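Putative solute-binding component of ABC transporter (Clostridium phytofermentans, PDB 4YS6) binds beta-D-glucose and probably captures carbohydrates for import by an ABC transporter. Local coordinates at residues Y142-K153 against F182-Y193; W265-C273 against G284-K292. All blocks are in the same frame, centred on the assembly; numbering follows the deposited sequence. Where two conformers were deposited one is given.

Contact 1: residues Y142-K153 against F182-Y193; sequences YMVGTKQGEYIK and FYGGAMDVLKPY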
loop_
_atom_site.group_PDB
_atom_site.type_symbol
_atom_site.label_atom_id
_atom_site.label_comp_id
_atom_site.label_asym_id
_atom_site.label_seq_id
_atom_site.Cartn_x
_atom_site.Cartn_y
_atom_site.Cartn_z
ATOM N N TYR A 142 7.697 5.652 2.980
ATOM C CA TYR A 142 8.514 6.606 2.235
ATOM C C TYR A 142 9.595 5.850 1.453
ATOM O O TYR A 142 9.852 6.148 0.285
ATOM C CB TYR A 142 9.126 7.631 3.178
ATOM C CG TYR A 142 9.946 8.651 2.465
ATOM C CD1 TYR A 142 9.350 9.755 1.880
ATOM C CD2 TYR A 142 11.318 8.505 2.359
ATOM C CE1 TYR A 142 10.111 10.698 1.211
ATOM C CE2 TYR A 142 12.077 9.438 1.701
ATOM C CZ TYR A 142 11.468 10.523 1.130
ATOM O OH TYR A 142 12.260 11.434 0.474
HETATM N N MSE A 143 10.191 4.843 2.072
HETATM C CA MSE A 143 11.257 4.071 1.420
HETATM C C MSE A 143 10.702 3.278 0.233
HETATM O O MSE A 143 11.386 3.112 -0.798
HETATM C CB MSE A 143 11.962 3.140 2.422
HETATM C CG MSE A 143 12.966 2.275 1.774
HETATM SE SE MSE A 143 13.738 1.079 3.151
HETATM C CE MSE A 143 14.450 2.459 4.347
ATOM N N VAL A 144 9.463 2.789 0.343
ATOM C CA VAL A 144 8.830 2.124 -0.780
ATOM C C VAL A 144 8.823 3.070 -1.978
ATOM O O VAL A 144 9.188 2.703 -3.085
ATOM C CB VAL A 144 7.368 1.682 -0.473
ATOM C CG1 VAL A 144 6.640 1.241 -1.744
ATOM C CG2 VAL A 144 7.320 0.573 0.581
ATOM N N GLY A 145 8.360 4.296 -1.752
ATOM C CA GLY A 145 8.336 5.296 -2.802
ATOM C C GLY A 145 9.725 5.585 -3.347
ATOM O O GLY A 145 9.911 5.648 -4.544
ATOM N N THR A 146 10.696 5.785 -2.454
ATOM C CA THR A 146 12.075 5.991 -2.882
ATOM C C THR A 146 12.529 4.880 -3.828
ATOM O O THR A 146 13.118 5.139 -4.891
ATOM C CB THR A 146 13.047 6.040 -1.684
ATOM O OG1 THR A 146 12.623 7.033 -0.741
ATOM C CG2 THR A 146 14.445 6.372 -2.147
ATOM N N LYS A 147 12.260 3.636 -3.447
ATOM C CA LYS A 147 12.732 2.496 -4.243
ATOM C C LYS A 147 12.122 2.531 -5.634
ATOM O O LYS A 147 12.796 2.226 -6.632
ATOM C CB LYS A 147 12.411 1.167 -3.564
ATOM C CG LYS A 147 13.266 0.893 -2.334
ATOM C CD LYS A 147 12.966 -0.502 -1.773
ATOM C CE LYS A 147 13.744 -0.826 -0.531
ATOM N NZ LYS A 147 15.190 -0.883 -0.815
ATOM N N GLN A 148 10.848 2.889 -5.716
ATOM C CA GLN A 148 10.175 2.946 -7.022
ATOM C C GLN A 148 10.758 4.066 -7.883
ATOM O O GLN A 148 11.000 3.877 -9.088
ATOM C CB GLN A 148 8.669 3.151 -6.870
ATOM C CG GLN A 148 7.987 1.984 -6.155
ATOM C CD GLN A 148 6.582 2.304 -5.700
ATOM O OE1 GLN A 148 6.238 3.459 -5.437
ATOM N NE2 GLN A 148 5.771 1.277 -5.581
ATOM N N GLY A 149 10.999 5.217 -7.268
ATOM C CA GLY A 149 11.635 6.327 -7.959
ATOM C C GLY A 149 13.044 6.023 -8.412
ATOM O O GLY A 149 13.416 6.336 -9.550
ATOM N N GLU A 150 13.840 5.413 -7.532
ATOM C CA GLU A 150 15.226 5.107 -7.867
ATOM C C GLU A 150 15.293 4.065 -8.967
ATOM O O GLU A 150 16.242 4.058 -9.764
ATOM C CB GLU A 150 15.977 4.619 -6.633
ATOM C CG GLU A 150 16.278 5.745 -5.659
ATOM C CD GLU A 150 17.037 5.305 -4.427
ATOM O OE1 GLU A 150 17.699 6.170 -3.812
ATOM O OE2 GLU A 150 16.970 4.108 -4.068
ATOM N N TYR A 151 14.315 3.170 -9.007
ATOM C CA TYR A 151 14.283 2.148 -10.068
ATOM C C TYR A 151 14.125 2.811 -11.430
ATOM O O TYR A 151 14.855 2.512 -12.364
ATOM C CB TYR A 151 13.155 1.130 -9.840
ATOM C CG TYR A 151 13.199 0.026 -10.862
ATOM C CD1 TYR A 151 14.064 -1.048 -10.713
ATOM C CD2 TYR A 151 12.409 0.077 -11.998
ATOM C CE1 TYR A 151 14.117 -2.059 -11.654
ATOM C CE2 TYR A 151 12.467 -0.921 -12.946
ATOM C CZ TYR A 151 13.314 -1.990 -12.763
ATOM O OH TYR A 151 13.382 -2.972 -13.727
ATOM N N ILE A 152 13.168 3.726 -11.537
ATOM C CA ILE A 152 12.945 4.454 -12.776
ATOM C C ILE A 152 14.156 5.319 -13.118
ATOM O O ILE A 152 14.603 5.335 -14.258
ATOM C CB ILE A 152 11.676 5.315 -12.669
ATOM C CG1 ILE A 152 10.452 4.387 -12.635
ATOM C CG2 ILE A 152 11.581 6.296 -13.826
ATOM C CD1 ILE A 152 9.136 5.054 -12.403
ATOM N N LYS A 153 14.690 6.023 -12.125
ATOM C CA LYS A 153 15.879 6.853 -12.337
ATOM C C LYS A 153 17.070 6.031 -12.883
ATOM O O LYS A 153 17.776 6.471 -13.796
ATOM C CB LYS A 153 16.274 7.542 -11.035
ATOM C CG LYS A 153 17.595 8.288 -11.123
ATOM C CD LYS A 153 17.819 9.141 -9.873
ATOM C CE LYS A 153 19.212 9.736 -9.851
ATOM N NZ LYS A 153 19.396 10.708 -8.723
ATOM N N PHE A 182 3.991 7.101 -0.483
ATOM C CA PHE A 182 4.521 6.424 -1.672
ATOM C C PHE A 182 4.822 7.472 -2.765
ATOM O O PHE A 182 5.856 7.437 -3.425
ATOM C CB PHE A 182 3.537 5.392 -2.225
ATOM C CG PHE A 182 3.130 4.312 -1.248
ATOM C CD1 PHE A 182 4.034 3.749 -0.361
ATOM C CD2 PHE A 182 1.822 3.858 -1.239
ATOM C CE1 PHE A 182 3.637 2.772 0.507
ATOM C CE2 PHE A 182 1.417 2.883 -0.365
ATOM C CZ PHE A 182 2.333 2.322 0.496
ATOM N N TYR A 183 3.895 8.411 -2.955
ATOM C CA TYR A 183 4.052 9.477 -3.953
ATOM C C TYR A 183 5.225 10.377 -3.573
ATOM O O TYR A 183 6.072 10.687 -4.412
ATOM C CB TYR A 183 2.743 10.269 -4.061
ATOM C CG TYR A 183 2.789 11.501 -4.935
ATOM C CD1 TYR A 183 2.486 11.428 -6.283
ATOM C CD2 TYR A 183 3.107 12.725 -4.401
ATOM C CE1 TYR A 183 2.533 12.559 -7.080
ATOM C CE2 TYR A 183 3.158 13.849 -5.180
ATOM C CZ TYR A 183 2.863 13.763 -6.519
ATOM O OH TYR A 183 2.924 14.915 -7.289
ATOM N N GLY A 184 5.296 10.766 -2.306
ATOM C CA GLY A 184 6.323 11.672 -1.852
ATOM C C GLY A 184 7.705 11.080 -2.008
ATOM O O GLY A 184 8.636 11.770 -2.439
ATOM N N GLY A 185 7.855 9.810 -1.639
ATOM C CA GLY A 185 9.141 9.138 -1.778
ATOM C C GLY A 185 9.602 9.059 -3.219
ATOM O O GLY A 185 10.762 9.367 -3.532
ATOM N N ALA A 186 8.693 8.680 -4.112
ATOM C CA ALA A 186 9.038 8.538 -5.521
ATOM C C ALA A 186 9.327 9.897 -6.142
ATOM O O ALA A 186 10.273 10.046 -6.926
ATOM C CB ALA A 186 7.922 7.831 -6.267
HETATM N N MSE A 187 8.511 10.880 -5.798
HETATM C CA MSE A 187 8.675 12.229 -6.335
HETATM C C MSE A 187 9.922 12.921 -5.823
HETATM O O MSE A 187 10.491 13.749 -6.524
HETATM C CB MSE A 187 7.472 13.108 -5.993
HETATM C CG MSE A 187 6.256 12.779 -6.751
HETATM SE SE MSE A 187 6.518 13.263 -8.629
HETATM C CE MSE A 187 6.632 11.554 -9.187
ATOM N N ASP A 188 10.336 12.610 -4.599
ATOM C CA ASP A 188 11.558 13.194 -4.057
ATOM C C ASP A 188 12.753 12.778 -4.938
ATOM O O ASP A 188 13.705 13.531 -5.089
ATOM C CB ASP A 188 11.771 12.780 -2.606
ATOM C CG ASP A 188 11.000 13.664 -1.621
ATOM O OD1 ASP A 188 10.463 14.718 -2.036
ATOM O OD2 ASP A 188 10.938 13.305 -0.425
ATOM N N VAL A 189 12.678 11.591 -5.533
ATOM C CA VAL A 189 13.692 11.129 -6.485
ATOM C C VAL A 189 13.502 11.721 -7.879
ATOM O O VAL A 189 14.469 12.185 -8.498
ATOM C CB VAL A 189 13.682 9.578 -6.584
ATOM C CG1 VAL A 189 14.699 9.081 -7.598
ATOM C CG2 VAL A 189 13.965 8.949 -5.224
ATOM N N LEU A 190 12.263 11.745 -8.366
ATOM C CA LEU A 190 12.012 12.004 -9.779
ATOM C C LEU A 190 11.653 13.453 -10.103
ATOM O O LEU A 190 11.870 13.892 -11.228
ATOM C CB LEU A 190 10.896 11.121 -10.306
ATOM C CG LEU A 190 11.221 9.630 -10.324
ATOM C CD1 LEU A 190 9.969 8.864 -10.742
ATOM C CD2 LEU A 190 12.316 9.334 -11.273
ATOM N N LYS A 191 11.102 14.186 -9.140
ATOM C CA LYS A 191 10.560 15.509 -9.467
ATOM C C LYS A 191 11.611 16.436 -10.069
ATOM O O LYS A 191 11.298 17.213 -10.989
ATOM C CB LYS A 191 9.930 16.171 -8.239
ATOM C CG LYS A 191 9.061 17.380 -8.599
ATOM C CD LYS A 191 9.088 18.446 -7.526
ATOM C CE LYS A 191 8.349 19.706 -7.972
ATOM N NZ LYS A 191 9.234 20.904 -7.957
ATOM N N PRO A 192 12.862 16.381 -9.572
ATOM C CA PRO A 192 13.908 17.225 -10.156
ATOM C C PRO A 192 14.089 17.032 -11.666
ATOM O O PRO A 192 14.444 17.974 -12.361
ATOM C CB PRO A 192 15.159 16.786 -9.401
ATOM C CG PRO A 192 14.652 16.335 -8.090
ATOM C CD PRO A 192 13.373 15.642 -8.395
ATOM N N TYR A 193 13.851 15.819 -12.150
ATOM C CA TYR A 193 13.979 15.507 -13.567
ATOM C C TYR A 193 12.744 15.901 -14.359
ATOM O O TYR A 193 12.830 16.148 -15.545
ATOM C CB TYR A 193 14.264 14.023 -13.739
ATOM C CG TYR A 193 15.555 13.674 -13.086
ATOM C CD1 TYR A 193 16.752 13.913 -13.719
ATOM C CD2 TYR A 193 15.573 13.135 -11.802
ATOM C CE1 TYR A 193 17.958 13.622 -13.087
ATOM C CE2 TYR A 193 16.755 12.847 -11.171
ATOM C CZ TYR A 193 17.944 13.076 -11.828
ATOM O OH TYR A 193 19.133 12.788 -11.197
HETATM O O HOH W 1 4.842 5.732 -5.611
HETATM O O HOH W 2 16.947 12.312 -7.482
#
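Lys153 NZ, at one end of the contact, reaches three groups, each at rather long range: Tyr193 OH, at 3.2 Å from NZ, accepts a weak hydrogen bond, a water accepts another and in turn donates a hydrogen bond to Val189 O, and Glu159 adds a long, weak ion pair. The lysine chain is fully extended, with CG anti to the backbone N (chi1 173°), and this takes its CD past Val189 CG1 before the amine meets the tyrosine hydroxyl. Val189 itself is a knob in a hole formed by Thr146, Gly149, Glu150 and Lys153, its CG1 resting 3.6 Å from Gly149 C.

Further along, glycines let the two helices come into backbone contact. Gly145 and Gly149, spaced four apart as in a GxxxG pattern, turn bare backbone toward Gly185 and Ala186; Gly145 CA and Gly185 CA are 4.1 Å apart, and the axes approach to 6.4 Å while running at 37° to each other. Gly145 CA sits 3.3 Å from Phe182 O, a CA-H...O contact of the sort such close packing brings. At the far end the Tyr142 ring lies with one face on Gly185 CA, a CH-pi contact, and its hydroxyl donates a very short bond to Asp188 OD2, which lies at the ring edge, near its plane.

On the inner side, a water bridges Gln148 OE1 and, more weakly, Phe182 O, while Gln148 NE2 is bound by Gly270 O and Ser245 O. Beneath the pair runs strand 241-244, whose Leu243 takes Gln148, Ile152, Ala186 and Met187 from both helices; Ile267 of strand 267-268 touches Tyr151 and Ile152, and Pro336 of strand 331-339 covers Val144.

Contact 2: residues W265-C273 against G284-K292; sequences WPIVTGQDC and GKQSMSIFK. With BGC (beta-D-glucopyranose), chain D.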
loop_
_atom_site.group_PDB
_atom_site.type_symbol
_atom_site.label_atom_id
_atom_site.label_comp_id
_atom_site.label_asym_id
_atom_site.label_seq_id
_atom_site.Cartn_x
_atom_site.Cartn_y
_atom_site.Cartn_z
ATOM N N TRP A 265 7.297 -1.564 -24.712
ATOM C CA TRP A 265 6.784 -1.667 -23.347
ATOM C C TRP A 265 7.529 -0.755 -22.360
ATOM O O TRP A 265 8.780 -0.749 -22.343
ATOM C CB TRP A 265 6.884 -3.129 -22.882
ATOM C CG TRP A 265 5.984 -3.431 -21.740
ATOM C CD1 TRP A 265 6.323 -3.502 -20.431
ATOM C CD2 TRP A 265 4.580 -3.690 -21.807
ATOM N NE1 TRP A 265 5.218 -3.773 -19.669
ATOM C CE2 TRP A 265 4.137 -3.915 -20.498
ATOM C CE3 TRP A 265 3.654 -3.755 -22.854
ATOM C CZ2 TRP A 265 2.813 -4.196 -20.200
ATOM C CZ3 TRP A 265 2.345 -4.046 -22.556
ATOM C CH2 TRP A 265 1.937 -4.265 -21.243
ATOM N N PRO A 266 6.786 0.011 -21.531
ATOM C CA PRO A 266 7.409 0.885 -20.542
ATOM C C PRO A 266 7.892 0.151 -19.296
ATOM O O PRO A 266 7.462 -0.975 -19.016
ATOM C CB PRO A 266 6.275 1.856 -20.162
ATOM C CG PRO A 266 5.064 1.069 -20.363
ATOM C CD PRO A 266 5.318 0.153 -21.524
ATOM N N ILE A 267 8.764 0.816 -18.547
ATOM C CA ILE A 267 8.984 0.479 -17.153
ATOM C C ILE A 267 7.652 0.577 -16.424
ATOM O O ILE A 267 6.923 1.567 -16.587
ATOM C CB ILE A 267 9.989 1.422 -16.473
ATOM C CG1 ILE A 267 11.335 1.393 -17.179
ATOM C CG2 ILE A 267 10.127 1.050 -15.000
ATOM C CD1 ILE A 267 12.234 2.558 -16.791
ATOM N N VAL A 268 7.308 -0.460 -15.660
ATOM C CA VAL A 268 6.114 -0.416 -14.796
ATOM C C VAL A 268 6.499 -0.887 -13.404
ATOM O O VAL A 268 7.011 -1.995 -13.248
ATOM C CB VAL A 268 4.975 -1.305 -15.320
ATOM C CG1 VAL A 268 3.762 -1.229 -14.391
ATOM C CG2 VAL A 268 4.579 -0.904 -16.769
ATOM N N THR A 269 6.289 -0.023 -12.417
ATOM C CA THR A 269 6.577 -0.326 -11.017
ATOM C C THR A 269 5.332 -0.834 -10.297
ATOM O O THR A 269 4.231 -0.845 -10.851
ATOM C CB THR A 269 7.116 0.907 -10.261
ATOM O OG1 THR A 269 6.124 1.939 -10.217
ATOM C CG2 THR A 269 8.357 1.452 -10.941
ATOM N N GLY A 270 5.501 -1.243 -9.046
ATOM C CA GLY A 270 4.399 -1.683 -8.241
ATOM C C GLY A 270 4.809 -1.954 -6.818
ATOM O O GLY A 270 5.897 -1.590 -6.373
ATOM N N GLN A 271 3.913 -2.594 -6.092
ATOM C CA GLN A 271 4.140 -2.944 -4.707
ATOM C C GLN A 271 3.091 -3.976 -4.259
ATOM O O GLN A 271 1.912 -3.834 -4.588
ATOM C CB GLN A 271 4.089 -1.679 -3.854
ATOM C CG GLN A 271 3.964 -1.903 -2.413
ATOM C CD GLN A 271 3.709 -0.620 -1.617
ATOM O OE1 GLN A 271 4.022 -0.585 -0.453
ATOM N NE2 GLN A 271 3.158 0.444 -2.254
ATOM N N ASP A 272 3.559 -4.971 -3.500
ATOM C CA ASP A 272 2.786 -5.986 -2.746
ATOM C C ASP A 272 3.065 -7.413 -3.236
ATOM O O ASP A 272 2.759 -8.380 -2.525
ATOM C CB ASP A 272 1.250 -5.829 -2.815
ATOM C CG ASP A 272 0.721 -4.613 -2.083
ATOM O OD1 ASP A 272 1.475 -3.924 -1.363
ATOM O OD2 ASP A 272 -0.512 -4.394 -2.208
ATOM N N CYS A 273 3.583 -7.550 -4.451
ATOM C CA CYS A 273 3.735 -8.856 -5.085
ATOM C C CYS A 273 2.421 -9.635 -5.084
ATOM O O CYS A 273 2.389 -10.828 -4.700
ATOM C CB CYS A 273 4.831 -9.687 -4.408
ATOM S SG CYS A 273 6.467 -8.953 -4.664
ATOM N N GLY A 284 7.094 -10.567 -18.480
ATOM C CA GLY A 284 7.761 -9.352 -18.921
ATOM C C GLY A 284 6.862 -8.125 -18.962
ATOM O O GLY A 284 7.213 -7.124 -19.597
ATOM N N LYS A 285 5.720 -8.172 -18.281
ATOM C CA LYS A 285 4.751 -7.074 -18.365
ATOM C C LYS A 285 4.815 -6.096 -17.183
ATOM O O LYS A 285 4.219 -5.038 -17.220
ATOM C CB LYS A 285 3.328 -7.609 -18.462
ATOM C CG LYS A 285 2.956 -8.282 -19.757
ATOM C CD LYS A 285 1.495 -8.687 -19.675
ATOM C CE LYS A 285 1.145 -9.877 -20.534
ATOM N NZ LYS A 285 -0.186 -10.439 -20.137
ATOM N N GLN A 286 5.548 -6.452 -16.146
ATOM C CA GLN A 286 5.781 -5.546 -15.030
ATOM C C GLN A 286 7.255 -5.680 -14.657
ATOM O O GLN A 286 7.815 -6.778 -14.656
ATOM C CB GLN A 286 4.871 -5.869 -13.859
ATOM C CG GLN A 286 5.143 -5.023 -12.653
ATOM C CD GLN A 286 4.037 -5.063 -11.627
ATOM O OE1 GLN A 286 2.872 -5.303 -11.939
ATOM N NE2 GLN A 286 4.398 -4.784 -10.393
ATOM N N SER A 287 7.897 -4.560 -14.377
ATOM C CA SER A 287 9.356 -4.541 -14.167
ATOM C C SER A 287 9.804 -5.035 -12.804
ATOM O O SER A 287 10.813 -5.738 -12.673
ATOM C CB SER A 287 9.880 -3.108 -14.344
ATOM O OG SER A 287 9.526 -2.606 -15.614
HETATM N N MSE A 288 9.080 -4.602 -11.789
HETATM C CA MSE A 288 9.449 -4.881 -10.415
HETATM C C MSE A 288 8.226 -4.710 -9.531
HETATM O O MSE A 288 7.190 -4.147 -9.949
HETATM C CB MSE A 288 10.566 -3.938 -9.962
HETATM C CG MSE A 288 10.179 -2.472 -10.000
HETATM SE SE MSE A 288 9.189 -1.770 -8.448
HETATM C CE MSE A 288 10.665 -1.026 -7.406
ATOM N N SER A 289 8.349 -5.202 -8.305
ATOM C CA SER A 289 7.385 -4.934 -7.288
ATOM C C SER A 289 8.154 -4.835 -5.973
ATOM O O SER A 289 9.386 -4.854 -5.947
ATOM C CB SER A 289 6.283 -6.005 -7.260
ATOM O OG SER A 289 5.207 -5.650 -6.382
ATOM N N ILE A 290 7.439 -4.595 -4.904
ATOM C CA ILE A 290 8.044 -4.462 -3.584
ATOM C C ILE A 290 7.356 -5.503 -2.737
ATOM O O ILE A 290 6.125 -5.560 -2.696
ATOM C CB ILE A 290 7.851 -3.040 -2.987
ATOM C CG1 ILE A 290 8.525 -1.949 -3.831
ATOM C CG2 ILE A 290 8.332 -2.990 -1.521
ATOM C CD1 ILE A 290 9.991 -2.027 -3.924
ATOM N N PHE A 291 8.138 -6.337 -2.071
ATOM C CA PHE A 291 7.596 -7.377 -1.218
ATOM C C PHE A 291 7.521 -6.867 0.215
ATOM O O PHE A 291 8.519 -6.467 0.800
ATOM C CB PHE A 291 8.437 -8.644 -1.261
ATOM C CG PHE A 291 7.975 -9.720 -0.315
ATOM C CD1 PHE A 291 6.669 -10.195 -0.356
ATOM C CD2 PHE A 291 8.851 -10.283 0.590
ATOM C CE1 PHE A 291 6.256 -11.201 0.510
ATOM C CE2 PHE A 291 8.449 -11.288 1.437
ATOM C CZ PHE A 291 7.135 -11.742 1.395
ATOM N N LYS A 292 6.316 -6.907 0.752
ATOM C CA LYS A 292 6.021 -6.553 2.116
ATOM C C LYS A 292 5.409 -7.794 2.790
ATOM O O LYS A 292 4.275 -8.198 2.518
ATOM C CB LYS A 292 5.072 -5.344 2.164
ATOM C CG LYS A 292 5.582 -4.145 1.358
ATOM C CD LYS A 292 4.893 -2.843 1.694
ATOM C CE LYS A 292 3.392 -2.857 1.442
ATOM N NZ LYS A 292 2.899 -1.454 1.603
HETATM C C2 BGC D . -0.970 -0.450 1.326
HETATM C C3 BGC D . -0.540 -1.088 0.046
HETATM C C4 BGC D . -1.675 -1.559 -0.763
HETATM C C5 BGC D . -2.708 -0.495 -0.976
HETATM C C6 BGC D . -3.985 -0.996 -1.616
HETATM C C1 BGC D . -1.904 0.738 1.017
HETATM O O1 BGC D . -2.335 1.323 2.082
HETATM O O2 BGC D . 0.165 0.024 2.040
HETATM O O3 BGC D . 0.351 -2.207 0.415
HETATM O O4 BGC D . -1.250 -1.959 -2.090
HETATM O O5 BGC D . -3.055 0.053 0.331
HETATM O O6 BGC D . -4.450 -2.191 -1.009
HETATM O O HOH W 3 7.331 -3.370 -17.443
HETATM O O HOH W 4 3.831 -7.912 -0.136
#
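Gln271 and Lys292 lie at the sugar-binding end of two segments of the chain that run side by side in the same direction, joined by helix 275-282: a strand-helix-strand connection of the periplasmic binding protein fold, linking the last strand of one sheet, 267-268, to an edge strand of the other, 289-291.

From its CB, 4.1 Å from Ile290 CB, the Gln271 side chain leaves with CG anti to the backbone N (chi1 165°) and stays extended. CG packs 4.0 Å from Lys292 CE, and CD comes within 3.4 Å of Lys292 NZ. At the tip the two amide atoms part company: OE1 accepts a very short bond from Lys292 NZ, whereas NE2 is held by Ser245 O. The glutamine thus probably helps to position the lysine, whose NZ also donates to glucose O3 at 2.9 Å and, weakly, to O2.

Asp272 takes the neighbouring hydroxyls, one per carboxylate oxygen: O3 donates to OD1 and O4 to OD2. Its backbone N is tied to Ile290 O at 2.8 Å, so the same residue is fixed to the partner segment and turned to the ligand. Next to it, Ser289 OG accepts from Cys273 N and is also bonded to Asp247.

Away from the sugar, Ser287 N donates to Val268 O. Beyond that, the indole of Trp265 closes the pairing: its NE1 is 2.9 Å from Lys285 O, approaching from 53° above the carbonyl plane.

Overall arrangement
Contact 1 comes first along the chain and contact 2 follows, yet their centres are only 14 Å apart and they touch directly. The polar tie between them, from Gln148 NE2 to Gly270 O, spans 3.0 Å. Near the sugar, Gln271 packs against Val144 and Phe182 of contact 1, with Phe182 CZ 3.4 Å from Gln271 NE2. At the other end, Tyr151 OH rests 3.6 Å from Ser287 CB. Both contacts reach the pocket: the Phe182 side chain comes within about 4 Å of the glucose, while contact 2 supplies two of its hydrogen-bonding residues. Asp124, Asp176, Asn246, Arg50, Arg125 and Trp51 supply further hydrogen bonds.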